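PDB 4PF1: peptidase S15/CocE/NonD, which probably acts as a serine aminopeptidase of the alpha/beta-hydrolase fold, cleaving amino acids from the N-termini of peptides. Local coordinates for residues 36-41 / 46-51; 67-72 / 208-213; 75-80 / 87-92. All coordinates share one frame; numbering follows the deposited sequence.

Interaction 1 (36-41 / 46-51); sequences EEMIPM and KLNTII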
loop_
_atom_site.group_PDB
_atom_site.type_symbol
_atom_site.label_atom_id
_atom_site.label_comp_id
_atom_site.label_asym_id
_atom_site.label_seq_id
_atom_site.Cartn_x
_atom_site.Cartn_y
_atom_site.Cartn_z
ATOM N N GLU A 36 4.173 -34.466 23.202
ATOM C CA GLU A 36 5.151 -34.815 22.169
ATOM C C GLU A 36 5.572 -36.266 22.361
ATOM O O GLU A 36 6.132 -36.617 23.405
ATOM C CB GLU A 36 6.355 -33.861 22.209
ATOM C CG GLU A 36 5.972 -32.411 21.941
ATOM C CD GLU A 36 7.113 -31.414 21.963
ATOM O OE1 GLU A 36 7.876 -31.395 22.958
ATOM O OE2 GLU A 36 7.205 -30.606 21.012
ATOM N N GLU A 37 5.226 -37.128 21.393
ATOM C CA GLU A 37 5.487 -38.559 21.516
ATOM C C GLU A 37 6.259 -39.124 20.332
ATOM O O GLU A 37 5.975 -38.789 19.183
ATOM C CB GLU A 37 4.162 -39.332 21.678
ATOM C CG GLU A 37 3.361 -38.954 22.918
ATOM C CD GLU A 37 3.885 -39.474 24.245
ATOM O OE1 GLU A 37 4.643 -40.469 24.244
ATOM O OE2 GLU A 37 3.510 -38.899 25.291
ATOM N N MET A 38 7.224 -40.006 20.620
ATOM C CA MET A 38 7.979 -40.728 19.600
ATOM C C MET A 38 7.371 -42.131 19.509
ATOM O O MET A 38 7.761 -43.031 20.258
ATOM C CB MET A 38 9.489 -40.758 19.931
ATOM C CG MET A 38 10.183 -39.410 19.752
ATOM S SD MET A 38 10.334 -38.882 18.019
ATOM C CE MET A 38 11.754 -39.853 17.492
ATOM N N ILE A 39 6.321 -42.276 18.670
ATOM C CA ILE A 39 5.572 -43.527 18.537
ATOM C C ILE A 39 6.383 -44.560 17.739
ATOM O O ILE A 39 6.742 -44.304 16.586
ATOM C CB ILE A 39 4.156 -43.308 17.916
ATOM C CG1 ILE A 39 3.320 -42.306 18.753
ATOM C CG2 ILE A 39 3.415 -44.649 17.761
ATOM C CD1 ILE A 39 2.014 -41.838 18.081
ATOM N N PRO A 40 6.639 -45.755 18.325
ATOM C CA PRO A 40 7.377 -46.782 17.578
ATOM C C PRO A 40 6.481 -47.504 16.576
ATOM O O PRO A 40 5.381 -47.944 16.924
ATOM C CB PRO A 40 7.883 -47.739 18.671
ATOM C CG PRO A 40 7.345 -47.209 19.980
ATOM C CD PRO A 40 6.272 -46.229 19.671
ATOM N N MET A 41 6.963 -47.637 15.328
ATOM C CA MET A 41 6.248 -48.359 14.275
ATOM C C MET A 41 6.520 -49.865 14.425
ATOM O O MET A 41 7.291 -50.255 15.306
ATOM C CB MET A 41 6.661 -47.840 12.878
ATOM C CG MET A 41 6.395 -46.342 12.670
ATOM S SD MET A 41 4.639 -45.899 12.709
ATOM C CE MET A 41 4.532 -45.105 14.255
ATOM N N LYS A 46 10.809 -44.880 15.150
ATOM C CA LYS A 46 9.916 -43.971 15.879
ATOM C C LYS A 46 9.574 -42.702 15.083
ATOM O O LYS A 46 10.469 -42.062 14.522
ATOM C CB LYS A 46 10.521 -43.589 17.242
ATOM C CG LYS A 46 10.655 -44.762 18.205
ATOM C CD LYS A 46 11.169 -44.312 19.564
ATOM C CE LYS A 46 11.991 -45.376 20.248
ATOM N NZ LYS A 46 13.369 -45.454 19.687
ATOM N N LEU A 47 8.275 -42.327 15.071
ATOM C CA LEU A 47 7.788 -41.126 14.383
ATOM C C LEU A 47 7.418 -40.035 15.384
ATOM O O LEU A 47 6.720 -40.307 16.368
ATOM C CB LEU A 47 6.568 -41.434 13.475
ATOM C CG LEU A 47 6.724 -42.507 12.369
ATOM C CD1 LEU A 47 5.550 -42.459 11.410
ATOM C CD2 LEU A 47 8.026 -42.339 11.584
ATOM N N ASN A 48 7.873 -38.793 15.122
ATOM C CA ASN A 48 7.593 -37.646 15.978
ATOM C C ASN A 48 6.127 -37.236 15.840
ATOM O O ASN A 48 5.677 -36.913 14.738
ATOM C CB ASN A 48 8.528 -36.485 15.648
ATOM C CG ASN A 48 8.463 -35.352 16.633
ATOM O OD1 ASN A 48 8.290 -35.551 17.843
ATOM N ND2 ASN A 48 8.613 -34.133 16.136
ATOM N N THR A 49 5.371 -37.308 16.951
ATOM C CA THR A 49 3.934 -37.053 16.942
ATOM C C THR A 49 3.558 -35.955 17.945
ATOM O O THR A 49 3.822 -36.083 19.142
ATOM C CB THR A 49 3.181 -38.366 17.209
ATOM O OG1 THR A 49 3.791 -39.416 16.451
ATOM C CG2 THR A 49 1.713 -38.277 16.862
ATOM N N ILE A 50 2.922 -34.885 17.447
ATOM C CA ILE A 50 2.502 -33.741 18.259
ATOM C C ILE A 50 1.000 -33.827 18.490
ATOM O O ILE A 50 0.224 -33.692 17.545
ATOM C CB ILE A 50 2.922 -32.385 17.601
ATOM C CG1 ILE A 50 4.425 -32.370 17.155
ATOM C CG2 ILE A 50 2.555 -31.176 18.480
ATOM C CD1 ILE A 50 5.496 -32.835 18.225
ATOM N N ILE A 51 0.598 -34.058 19.748
ATOM C CA ILE A 51 -0.804 -34.217 20.137
ATOM C C ILE A 51 -1.281 -32.981 20.922
ATOM O O ILE A 51 -0.732 -32.664 21.982
ATOM C CB ILE A 51 -0.996 -35.533 20.948
ATOM C CG1 ILE A 51 -0.402 -36.750 20.194
ATOM C CG2 ILE A 51 -2.474 -35.765 21.291
ATOM C CD1 ILE A 51 0.273 -37.793 21.089
#
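Glu-37 and Thr-49 exchange two backbone hydrogen bonds, as do Ile-39 and Leu-47, zipping strands 32-40 and 46-54 into an antiparallel beta hairpin at one margin of the large mixed sheet of the alpha/beta-hydrolase fold. Met-38, Pro-40, Lys-46 and Asn-48 share one face, where the long unbranched chain of Met-38 can bend and cover its neighbours. Its CB lies 3.9 Å from Lys-46 CD; with bends at chi2 (-70°) and chi3 (-80°) the chain then folds down over the neighbouring strand, SD resting 3.6 Å from Asn-48 CA and CE ending 3.9 Å from Lys-46 CB. The two long side chains thus cross at about a right angle, while the Asn-48 amide turns to Glu-72 and Asp-105.

The other face is largely buried, with Ile-39, Leu-47 and Thr-49 on it and the partly exposed Glu-37 paired with Arg-35. Ile-39 CD1 packs 3.8 Å from Thr-49 CB, and Trp-143 of helix 133-147 touches Ile-39. Just past the strand, Met-41 curls back across Leu-47, its SD 3.8 Å from Leu-47 CD1. Cut back to an alanine here, the side chain would probably leave a gap between Leu-47 and Thr-140. Thr-49 OG1, also hydrogen-bonded to Gln-104 NE2, bonds to Leu-47 O at 3.1 Å from above the carbonyl plane, while Ile-39 N reaches the same oxygen from the opposite face.

Interaction 2 (67-72 / 208-213); sequences TPYHAE and LPYAYN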
loop_
_atom_site.group_PDB
_atom_site.type_symbol
_atom_site.label_atom_id
_atom_site.label_comp_id
_atom_site.label_asym_id
_atom_site.label_seq_id
_atom_site.Cartn_x
_atom_site.Cartn_y
_atom_site.Cartn_z
ATOM N N THR A 67 2.652 -35.016 7.966
ATOM C CA THR A 67 3.348 -34.005 7.173
ATOM C C THR A 67 4.874 -34.194 7.018
ATOM O O THR A 67 5.562 -34.499 7.993
ATOM C CB THR A 67 3.083 -32.603 7.821
ATOM O OG1 THR A 67 3.700 -31.572 7.050
ATOM C CG2 THR A 67 3.550 -32.510 9.286
ATOM N N PRO A 68 5.437 -33.828 5.834
ATOM C CA PRO A 68 6.900 -33.771 5.707
ATOM C C PRO A 68 7.400 -32.321 5.923
ATOM O O PRO A 68 8.523 -31.997 5.530
ATOM C CB PRO A 68 7.115 -34.213 4.263
ATOM C CG PRO A 68 5.895 -33.628 3.530
ATOM C CD PRO A 68 4.786 -33.432 4.563
ATOM N N TYR A 69 6.538 -31.433 6.501
ATOM C CA TYR A 69 6.837 -30.002 6.644
ATOM C C TYR A 69 6.929 -29.514 8.099
ATOM O O TYR A 69 6.506 -28.390 8.392
ATOM C CB TYR A 69 5.801 -29.149 5.872
ATOM C CG TYR A 69 5.622 -29.556 4.424
ATOM C CD1 TYR A 69 6.697 -29.547 3.537
ATOM C CD2 TYR A 69 4.373 -29.917 3.929
ATOM C CE1 TYR A 69 6.541 -29.930 2.208
ATOM C CE2 TYR A 69 4.206 -30.307 2.602
ATOM C CZ TYR A 69 5.292 -30.306 1.742
ATOM O OH TYR A 69 5.136 -30.682 0.431
ATOM N N HIS A 70 7.554 -30.318 8.988
ATOM C CA HIS A 70 7.845 -29.958 10.389
ATOM C C HIS A 70 6.565 -29.839 11.242
ATOM O O HIS A 70 6.041 -28.738 11.426
ATOM C CB HIS A 70 8.666 -28.641 10.446
ATOM C CG HIS A 70 9.573 -28.503 11.627
ATOM N ND1 HIS A 70 9.610 -29.452 12.636
ATOM C CD2 HIS A 70 10.476 -27.535 11.903
ATOM C CE1 HIS A 70 10.516 -29.021 13.497
ATOM N NE2 HIS A 70 11.066 -27.875 13.097
ATOM N N ALA A 71 6.106 -30.978 11.806
ATOM C CA ALA A 71 4.916 -31.061 12.664
ATOM C C ALA A 71 4.976 -30.064 13.831
ATOM O O ALA A 71 3.947 -29.496 14.192
ATOM C CB ALA A 71 4.756 -32.476 13.201
ATOM N N GLU A 72 6.187 -29.839 14.400
ATOM C CA GLU A 72 6.404 -28.911 15.511
ATOM C C GLU A 72 6.218 -27.443 15.070
ATOM O O GLU A 72 5.862 -26.605 15.897
ATOM C CB GLU A 72 7.790 -29.126 16.147
ATOM C CG GLU A 72 7.752 -30.087 17.326
ATOM C CD GLU A 72 9.082 -30.660 17.781
ATOM O OE1 GLU A 72 9.929 -29.886 18.283
ATOM O OE2 GLU A 72 9.244 -31.900 17.708
ATOM N N LEU A 208 13.100 -28.897 -8.759
ATOM C CA LEU A 208 14.505 -28.810 -8.322
ATOM C C LEU A 208 14.694 -28.133 -6.936
ATOM O O LEU A 208 15.279 -28.778 -6.066
ATOM C CB LEU A 208 15.400 -28.134 -9.380
ATOM C CG LEU A 208 15.492 -28.820 -10.752
ATOM C CD1 LEU A 208 16.402 -28.046 -11.682
ATOM C CD2 LEU A 208 15.993 -30.249 -10.628
ATOM N N PRO A 209 14.209 -26.880 -6.677
ATOM C CA PRO A 209 14.408 -26.287 -5.334
ATOM C C PRO A 209 13.731 -27.091 -4.221
ATOM O O PRO A 209 14.296 -27.221 -3.134
ATOM C CB PRO A 209 13.788 -24.888 -5.462
ATOM C CG PRO A 209 13.761 -24.610 -6.927
ATOM C CD PRO A 209 13.509 -25.937 -7.570
ATOM N N TYR A 210 12.541 -27.660 -4.503
ATOM C CA TYR A 210 11.774 -28.456 -3.542
ATOM C C TYR A 210 12.494 -29.768 -3.195
ATOM O O TYR A 210 12.590 -30.104 -2.015
ATOM C CB TYR A 210 10.359 -28.736 -4.072
ATOM C CG TYR A 210 9.507 -29.566 -3.139
ATOM C CD1 TYR A 210 9.423 -30.949 -3.285
ATOM C CD2 TYR A 210 8.751 -28.968 -2.134
ATOM C CE1 TYR A 210 8.637 -31.718 -2.432
ATOM C CE2 TYR A 210 7.953 -29.729 -1.281
ATOM C CZ TYR A 210 7.897 -31.104 -1.436
ATOM O OH TYR A 210 7.111 -31.861 -0.608
ATOM N N ALA A 211 12.994 -30.510 -4.211
ATOM C CA ALA A 211 13.739 -31.752 -3.970
ATOM C C ALA A 211 15.013 -31.458 -3.171
ATOM O O ALA A 211 15.338 -32.203 -2.255
ATOM C CB ALA A 211 14.081 -32.434 -5.289
ATOM N N TYR A 212 15.679 -30.324 -3.464
ATOM C CA TYR A 212 16.887 -29.884 -2.764
ATOM C C TYR A 212 16.592 -29.604 -1.292
ATOM O O TYR A 212 17.248 -30.167 -0.431
ATOM C CB TYR A 212 17.459 -28.622 -3.440
ATOM C CG TYR A 212 18.842 -28.226 -2.970
ATOM C CD1 TYR A 212 19.013 -27.394 -1.866
ATOM C CD2 TYR A 212 19.977 -28.613 -3.677
ATOM C CE1 TYR A 212 20.283 -26.993 -1.451
ATOM C CE2 TYR A 212 21.252 -28.210 -3.279
ATOM C CZ TYR A 212 21.401 -27.402 -2.164
ATOM O OH TYR A 212 22.655 -27.009 -1.763
ATOM N N ASN A 213 15.598 -28.735 -1.010
ATOM C CA ASN A 213 15.223 -28.325 0.346
ATOM C C ASN A 213 14.740 -29.496 1.204
ATOM O O ASN A 213 15.214 -29.660 2.325
ATOM C CB ASN A 213 14.144 -27.220 0.294
ATOM C CG ASN A 213 14.645 -25.905 -0.250
ATOM O OD1 ASN A 213 15.834 -25.597 -0.200
ATOM N ND2 ASN A 213 13.744 -25.096 -0.792
#
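The phenol rings of Tyr-69 and Tyr-210 meet at their edges: each hydroxyl lies near the plane of the other ring, and neither ring covers the other's face. One face of the Tyr-69 ring is taken by its own neighbour Pro-68, whose CG stands 3.7 Å above the ring centre. The two side chains cross at about a right angle and are joined by a short hydrogen bond, Tyr-69 OH to Tyr-210 OH at 2.5 Å, in which either may be the donor. Beside it, Tyr-69 CE1 comes within 3.8 Å of Tyr-210 CE2. Tyrosine suits both places, since the CA atoms of Tyr-69 and Tyr-210 stand 11.4 Å apart and each phenol spans part of the gap.

Tyr-69 belongs to the loop that follows strand 60-67 of the alpha/beta-hydrolase sheet, and Tyr-210 to helix 204-215, in the largely helical insertion between strands 178-184 and 287-292. In S15 and CocE relatives a tyrosine from this loop lends its hydroxyl to the oxyanion hole; Tyr-69, close to the probable triad of Ser-161, His-328 and Asp-295, is consistent with that role. A glycerol, probably from the crystallisation liquor, lies about 4 Å from the Tyr-210 side chain, consistent with a pocket here. The loop is shaped by an ST turn, in which Thr-67 OG1 accepts from Tyr-69 N at 2.9 Å and is also hydrogen-bonded to Glu-163 OE2. On Tyr-210, CG sits anti to the backbone N (chi1 179°), which lets the ring reach out until its hydroxyl meets that of Tyr-69, while Tyr-162 touches both tyrosines.

Interaction 3 (75-80 / 87-92); sequences TLRFNS and VPQMND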
loop_
_atom_site.group_PDB
_atom_site.type_symbol
_atom_site.label_atom_id
_atom_site.label_comp_id
_atom_site.label_asym_id
_atom_site.label_seq_id
_atom_site.Cartn_x
_atom_site.Cartn_y
_atom_site.Cartn_z
ATOM N N THR A 75 2.162 -27.007 14.006
ATOM C CA THR A 75 1.378 -26.865 15.241
ATOM C C THR A 75 1.778 -25.604 16.037
ATOM O O THR A 75 1.498 -25.516 17.240
ATOM C CB THR A 75 1.520 -28.112 16.117
ATOM O OG1 THR A 75 2.906 -28.402 16.314
ATOM C CG2 THR A 75 0.797 -29.305 15.548
ATOM N N LEU A 76 2.400 -24.624 15.363
ATOM C CA LEU A 76 2.788 -23.358 15.977
ATOM C C LEU A 76 2.678 -22.211 14.953
ATOM O O LEU A 76 3.652 -21.483 14.721
ATOM C CB LEU A 76 4.204 -23.442 16.591
ATOM C CG LEU A 76 4.505 -22.421 17.697
ATOM C CD1 LEU A 76 3.854 -22.823 19.026
ATOM C CD2 LEU A 76 5.999 -22.218 17.858
ATOM N N ARG A 77 1.468 -22.047 14.346
ATOM C CA ARG A 77 1.160 -20.963 13.390
ATOM C C ARG A 77 1.598 -19.626 14.009
ATOM O O ARG A 77 2.300 -18.843 13.376
ATOM C CB ARG A 77 -0.344 -20.957 13.055
ATOM C CG ARG A 77 -0.683 -20.194 11.785
ATOM C CD ARG A 77 -2.158 -19.846 11.713
ATOM N NE ARG A 77 -2.379 -18.682 10.858
ATOM C CZ ARG A 77 -3.456 -17.904 10.911
ATOM N NH1 ARG A 77 -4.430 -18.164 11.776
ATOM N NH2 ARG A 77 -3.567 -16.860 10.101
ATOM N N PHE A 78 1.250 -19.438 15.292
ATOM C CA PHE A 78 1.674 -18.346 16.151
ATOM C C PHE A 78 2.126 -18.947 17.481
ATOM O O PHE A 78 1.585 -19.973 17.894
ATOM C CB PHE A 78 0.535 -17.323 16.349
ATOM C CG PHE A 78 0.167 -16.606 15.070
ATOM C CD1 PHE A 78 0.919 -15.528 14.617
ATOM C CD2 PHE A 78 -0.890 -17.051 14.283
ATOM C CE1 PHE A 78 0.605 -14.893 13.412
ATOM C CE2 PHE A 78 -1.200 -16.417 13.078
ATOM C CZ PHE A 78 -0.444 -15.351 12.644
ATOM N N ASN A 79 3.153 -18.363 18.120
ATOM C CA ASN A 79 3.650 -18.852 19.409
ATOM C C ASN A 79 2.689 -18.380 20.493
ATOM O O ASN A 79 2.931 -17.364 21.155
ATOM C CB ASN A 79 5.079 -18.367 19.656
ATOM C CG ASN A 79 5.787 -19.062 20.791
ATOM O OD1 ASN A 79 5.311 -20.059 21.355
ATOM N ND2 ASN A 79 6.963 -18.567 21.133
ATOM N N SER A 80 1.559 -19.090 20.627
ATOM C CA SER A 80 0.463 -18.664 21.477
ATOM C C SER A 80 0.087 -19.651 22.587
ATOM O O SER A 80 0.415 -20.839 22.527
ATOM C CB SER A 80 -0.764 -18.386 20.614
ATOM O OG SER A 80 -1.923 -18.113 21.385
ATOM N N VAL A 87 -2.745 -23.739 15.666
ATOM C CA VAL A 87 -3.078 -24.685 14.598
ATOM C C VAL A 87 -3.168 -24.009 13.216
ATOM O O VAL A 87 -3.552 -22.835 13.132
ATOM C CB VAL A 87 -4.392 -25.460 14.916
ATOM C CG1 VAL A 87 -4.211 -26.373 16.120
ATOM C CG2 VAL A 87 -5.576 -24.512 15.123
ATOM N N PRO A 88 -2.910 -24.757 12.102
ATOM C CA PRO A 88 -3.140 -24.172 10.767
ATOM C C PRO A 88 -4.616 -23.795 10.599
ATOM O O PRO A 88 -5.475 -24.389 11.261
ATOM C CB PRO A 88 -2.735 -25.302 9.808
ATOM C CG PRO A 88 -1.867 -26.215 10.632
ATOM C CD PRO A 88 -2.470 -26.163 11.996
ATOM N N GLN A 89 -4.911 -22.796 9.747
ATOM C CA GLN A 89 -6.280 -22.315 9.501
ATOM C C GLN A 89 -7.224 -23.454 9.083
ATOM O O GLN A 89 -8.415 -23.385 9.363
ATOM C CB GLN A 89 -6.289 -21.196 8.445
ATOM C CG GLN A 89 -5.768 -19.863 8.974
ATOM C CD GLN A 89 -5.171 -19.008 7.887
ATOM O OE1 GLN A 89 -4.087 -19.291 7.359
ATOM N NE2 GLN A 89 -5.849 -17.920 7.552
ATOM N N MET A 90 -6.677 -24.517 8.465
ATOM C CA MET A 90 -7.423 -25.711 8.059
ATOM C C MET A 90 -8.157 -26.344 9.251
ATOM O O MET A 90 -9.276 -26.828 9.090
ATOM C CB MET A 90 -6.463 -26.732 7.423
ATOM C CG MET A 90 -7.143 -28.017 6.952
ATOM S SD MET A 90 -5.980 -29.239 6.295
ATOM C CE MET A 90 -5.066 -29.654 7.769
ATOM N N ASN A 91 -7.536 -26.305 10.446
ATOM C CA ASN A 91 -8.080 -26.898 11.670
ATOM C C ASN A 91 -8.939 -25.919 12.507
ATOM O O ASN A 91 -9.226 -26.226 13.666
ATOM C CB ASN A 91 -6.942 -27.449 12.539
ATOM C CG ASN A 91 -6.237 -28.629 11.939
ATOM O OD1 ASN A 91 -5.229 -28.487 11.244
ATOM N ND2 ASN A 91 -6.737 -29.826 12.216
ATOM N N ASP A 92 -9.374 -24.769 11.929
ATOM C CA ASP A 92 -10.163 -23.779 12.683
ATOM C C ASP A 92 -11.478 -24.367 13.229
ATOM O O ASP A 92 -11.759 -24.213 14.419
ATOM C CB ASP A 92 -10.434 -22.489 11.866
ATOM C CG ASP A 92 -11.032 -22.647 10.466
ATOM O OD1 ASP A 92 -11.380 -23.790 10.085
ATOM O OD2 ASP A 92 -11.088 -21.639 9.733
HETATM O O HOH W 1 -5.048 -20.731 13.561
#
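Arg-77 meets Val-87 and Gln-89 between two irregular segments, one after helix 71-74 and the other after helix 83-86, which share no direct hydrogen bond even where Gln-89 begins a short 3-10 turn. The contact is therefore made by the Arg-77 and Gln-89 side chains, the carbonyl of Val-87 and one water. Arg-77 leaves its backbone with CG anti to N (chi1 -162°) and stays straight to NE, an extended course that takes CD past Val-87 O at 3.6 Å and sets the guanidinium beside Gln-89. There the two flat groups stack, their planes only 4° apart: Gln-89 CG lies 3.5 Å above the guanidinium centre, and CD is 3.5 Å from Arg-77 NH2. A glutamine suits this face, since its amide is flat and polar yet carries no net charge. The opposite face receives the edge of the Phe-78 ring, CE2 standing 3.4 Å above the plane, so the planar cation is sandwiched and its rotation restricted.

Water 1, in the guanidinium plane, accepts from Arg-77 NH1 at 3.2 Å and donates to Val-87 O at 2.6 Å, and NH1 also bonds to Pro-516 O of a third subunit. Phe-78 packs on Pro-519 of that same subunit. Both segments belong to the beta-alpha-beta connection between the adjacent parallel strands 60-67 and 100-105, which here meets another subunit.

How the interactions relate
Interaction 1 is the most extensive: regular backbone pairing with one largely buried face. Interaction 2 is a surface contact resting on a single pair of hydroxyls, and interaction 3 is a partly buried one of stacking and water bridging. The first two join at helix 71-74, where they share Glu-72, and Ile-50 packs on Ala-71. Interaction 3 continues directly from that helix, and its Thr-75 OG1 rests 3.5 Å from Ile-50 CG2. One short connection thus touches the hairpin, bears a tyrosine near the probable active site, and runs on to the boundary with other subunits.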